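Local coordinates for protein acyl-coenzyme A oxidase 3 (Yarrowia lipolytica, PDB 5YS9) that oxidises acyl-CoA substrates of different chain lengths to trans-2-enoyl-CoA with bound FAD and molecular oxygen, releasing hydrogen peroxide in peroxisomal fatty acid beta-oxidation, at residues 409-414 with 559-564. Numbering follows the deposited sequence.
Sequences AGLKAF and RKHLVT
Leu411 reaches from helix 391-428 to His561 and Leu562 of helix 547-573, a worked example of how one branched side chain can span the interface between two packed helices. The CA atoms of Leu411 and Leu562 are 8.1 Å from each other, the smallest such separation between 409-414 and 559-564, and the backbones leave the contact to the side chains. CB of Leu411 meets nothing of 559-564, the nearest atom there being CD2 of His561 at 5.9 Å. At CG the gap narrows, with CD2 of His561 4.5 Å away, and there the chain forks. A chi2 of 13° brings CD1 almost into eclipse with CA, and this methyl runs on toward the second helix, where it lies 4.4 Å from CG of Leu562. The other methyl, CD2, touches the imidazole at its edge, near the ring plane, 3.6 Å from CD2 of His561. Residues 409-414 fall in the C-alpha1 region of the acyl-CoA oxidase family and 559-564 in its C-terminal region, both helical here; helix 349-385 also packs against the pair, with Ser372 against Leu411 and Ala368 against Leu562. His561 meets the leucine crosswise, the two side chains running at about a right angle. With CG anti to the backbone N (chi1 -157°) the imidazole swings toward helix 391-428, and a chi2 of 62° turns its CD2 to the leucine. On the ring's ND1 side, NZ of Lys560 lies in the ring plane and gives a weak hydrogen bond of 3.4 Å to ND1 of His561.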
ATOM      1  N   ALA A 409      21.793  -5.727   2.324  1.00 41.37           N
ATOM      2  CA  ALA A 409      20.601  -5.811   3.121  1.00 45.76           C
ATOM      3  C   ALA A 409      19.785  -4.550   2.988  1.00 45.25           C
ATOM      4  O   ALA A 409      18.594  -4.622   2.791  1.00 45.24           O
ATOM      5  CB  ALA A 409      20.953  -6.061   4.570  1.00 44.46           C
ATOM      6  N   GLY A 410      20.427  -3.396   3.040  1.00 41.93           N
ATOM      7  CA  GLY A 410      19.691  -2.142   2.933  1.00 42.07           C
ATOM      8  C   GLY A 410      19.060  -1.912   1.576  1.00 42.53           C
ATOM      9  O   GLY A 410      17.909  -1.498   1.473  1.00 43.81           O
ATOM     10  N   LEU A 411      19.823  -2.197   0.534  1.00 40.21           N
ATOM     11  CA  LEU A 411      19.333  -2.075  -0.822  1.00 39.64           C
ATOM     12  C   LEU A 411      18.109  -2.969  -1.090  1.00 38.47           C
ATOM     13  O   LEU A 411      17.134  -2.505  -1.665  1.00 37.87           O
ATOM     14  CB  LEU A 411      20.434  -2.426  -1.801  1.00 39.47           C
ATOM     15  CG  LEU A 411      21.240  -1.341  -2.539  1.00 42.72           C
ATOM     16  CD1 LEU A 411      21.118   0.060  -2.061  1.00 40.04           C
ATOM     17  CD2 LEU A 411      22.716  -1.728  -2.554  1.00 45.38           C
ATOM     18  N   LYS A 412      18.178  -4.233  -0.693  1.00 33.96           N
ATOM     19  CA  LYS A 412      17.015  -5.114  -0.747  1.00 34.88           C
ATOM     20  C   LYS A 412      15.815  -4.489  -0.013  1.00 34.11           C
ATOM     21  O   LYS A 412      14.739  -4.402  -0.589  1.00 31.17           O
ATOM     22  CB  LYS A 412      17.304  -6.511  -0.167  1.00 33.09           C
ATOM     23  CG  LYS A 412      16.141  -7.470  -0.351  1.00 31.46           C
ATOM     24  CD  LYS A 412      15.168  -7.472   0.820  1.00 30.04           C
ATOM     25  CE  LYS A 412      14.072  -8.482   0.587  1.00 27.73           C
ATOM     26  NZ  LYS A 412      13.137  -8.532   1.738  1.00 29.41           N
ATOM     27  N   ALA A 413      16.022  -4.050   1.235  1.00 33.33           N
ATOM     28  CA  ALA A 413      14.928  -3.517   2.050  1.00 33.22           C
ATOM     29  C   ALA A 413      14.250  -2.360   1.366  1.00 32.72           C
ATOM     30  O   ALA A 413      13.052  -2.427   1.102  1.00 30.99           O
ATOM     31  CB  ALA A 413      15.385  -3.097   3.428  1.00 31.89           C
ATOM     32  N   PHE A 414      15.043  -1.347   1.026  1.00 32.17           N
ATOM     33  CA  PHE A 414      14.509  -0.091   0.496  1.00 32.49           C
ATOM     34  C   PHE A 414      13.997  -0.123  -0.941  1.00 31.36           C
ATOM     35  O   PHE A 414      13.030   0.578  -1.258  1.00 30.70           O
ATOM     36  CB  PHE A 414      15.500   1.069   0.742  1.00 32.48           C
ATOM     37  CG  PHE A 414      15.535   1.486   2.191  1.00 33.23           C
ATOM     38  CD1 PHE A 414      14.486   2.220   2.724  1.00 30.55           C
ATOM     39  CD2 PHE A 414      16.566   1.066   3.046  1.00 33.21           C
ATOM     40  CE1 PHE A 414      14.481   2.584   4.068  1.00 32.60           C
ATOM     41  CE2 PHE A 414      16.575   1.417   4.394  1.00 33.25           C
ATOM     42  CZ  PHE A 414      15.524   2.168   4.915  1.00 34.00           C
ATOM     43  N   ARG A 559      20.398   5.295   1.014  1.00 36.45           N
ATOM     44  CA  ARG A 559      20.047   6.363   0.118  1.00 37.17           C
ATOM     45  C   ARG A 559      21.249   6.946  -0.633  1.00 40.29           C
ATOM     46  O   ARG A 559      21.199   7.234  -1.860  1.00 35.93           O
ATOM     47  CB  ARG A 559      19.333   7.476   0.896  1.00 36.31           C
ATOM     48  CG  ARG A 559      18.507   8.373   0.015  1.00 37.15           C
ATOM     49  CD  ARG A 559      17.841   7.546  -1.090  1.00 37.61           C
ATOM     50  NE  ARG A 559      16.659   8.192  -1.573  1.00 40.82           N
ATOM     51  CZ  ARG A 559      15.440   8.008  -1.111  1.00 38.36           C
ATOM     52  NH1 ARG A 559      15.197   7.200  -0.132  1.00 39.36           N
ATOM     53  NH2 ARG A 559      14.453   8.683  -1.639  1.00 47.02           N
ATOM     54  N   LYS A 560      22.311   7.115   0.134  1.00 40.55           N
ATOM     55  CA  LYS A 560      23.575   7.577  -0.351  1.00 40.41           C
ATOM     56  C   LYS A 560      24.140   6.576  -1.336  1.00 37.41           C
ATOM     57  O   LYS A 560      24.645   6.960  -2.367  1.00 38.59           O
ATOM     58  CB  LYS A 560      24.513   7.818   0.831  1.00 45.79           C
ATOM     59  CG  LYS A 560      25.968   8.002   0.469  1.00 50.51           C
ATOM     60  CD  LYS A 560      26.789   6.795   0.864  1.00 54.08           C
ATOM     61  CE  LYS A 560      27.438   6.160  -0.342  1.00 54.85           C
ATOM     62  NZ  LYS A 560      27.590   4.696  -0.164  1.00 64.59           N
ATOM     63  N   HIS A 561      24.021   5.289  -1.044  1.00 35.87           N
ATOM     64  CA  HIS A 561      24.457   4.281  -2.029  1.00 41.27           C
ATOM     65  C   HIS A 561      23.710   4.317  -3.401  1.00 38.74           C
ATOM     66  O   HIS A 561      24.337   4.178  -4.453  1.00 40.71           O
ATOM     67  CB  HIS A 561      24.509   2.851  -1.419  1.00 47.46           C
ATOM     68  CG  HIS A 561      25.438   1.943  -2.161  1.00 60.97           C
ATOM     69  ND1 HIS A 561      26.793   2.195  -2.267  1.00 73.20           N
ATOM     70  CD2 HIS A 561      25.202   0.833  -2.901  1.00 66.14           C
ATOM     71  CE1 HIS A 561      27.352   1.262  -3.021  1.00 81.60           C
ATOM     72  NE2 HIS A 561      26.409   0.423  -3.415  1.00 78.49           N
ATOM     73  N   LEU A 562      22.387   4.506  -3.388  1.00 40.24           N
ATOM     74  CA  LEU A 562      21.579   4.721  -4.628  1.00 40.44           C
ATOM     75  C   LEU A 562      22.058   5.913  -5.448  1.00 37.95           C
ATOM     76  O   LEU A 562      22.162   5.827  -6.644  1.00 37.97           O
ATOM     77  CB  LEU A 562      20.078   4.934  -4.284  1.00 40.31           C
ATOM     78  CG  LEU A 562      19.309   3.681  -3.829  1.00 38.68           C
ATOM     79  CD1 LEU A 562      18.133   4.006  -2.933  1.00 37.79           C
ATOM     80  CD2 LEU A 562      18.863   2.898  -5.048  1.00 40.97           C
ATOM     81  N   VAL A 563      22.324   7.026  -4.770  1.00 38.68           N
ATOM     82  CA  VAL A 563      22.859   8.248  -5.378  1.00 37.11           C
ATOM     83  C   VAL A 563      24.226   7.958  -6.029  1.00 39.64           C
ATOM     84  O   VAL A 563      24.478   8.262  -7.186  1.00 42.46           O
ATOM     85  CB  VAL A 563      23.012   9.337  -4.279  1.00 37.42           C
ATOM     86  CG1 VAL A 563      23.819  10.543  -4.770  1.00 37.32           C
ATOM     87  CG2 VAL A 563      21.645   9.761  -3.738  1.00 36.09           C
ATOM     88  N   THR A 564      25.112   7.358  -5.259  1.00 43.03           N
ATOM     89  CA  THR A 564      26.449   7.050  -5.728  1.00 44.48           C
ATOM     90  C   THR A 564      26.422   6.123  -6.925  1.00 44.08           C
ATOM     91  O   THR A 564      27.028   6.420  -7.957  1.00 44.24           O
ATOM     92  CB  THR A 564      27.279   6.529  -4.553  1.00 46.42           C
ATOM     93  OG1 THR A 564      27.644   7.679  -3.808  1.00 43.87           O
ATOM     94  CG2 THR A 564      28.513   5.831  -4.975  1.00 52.01           C
TER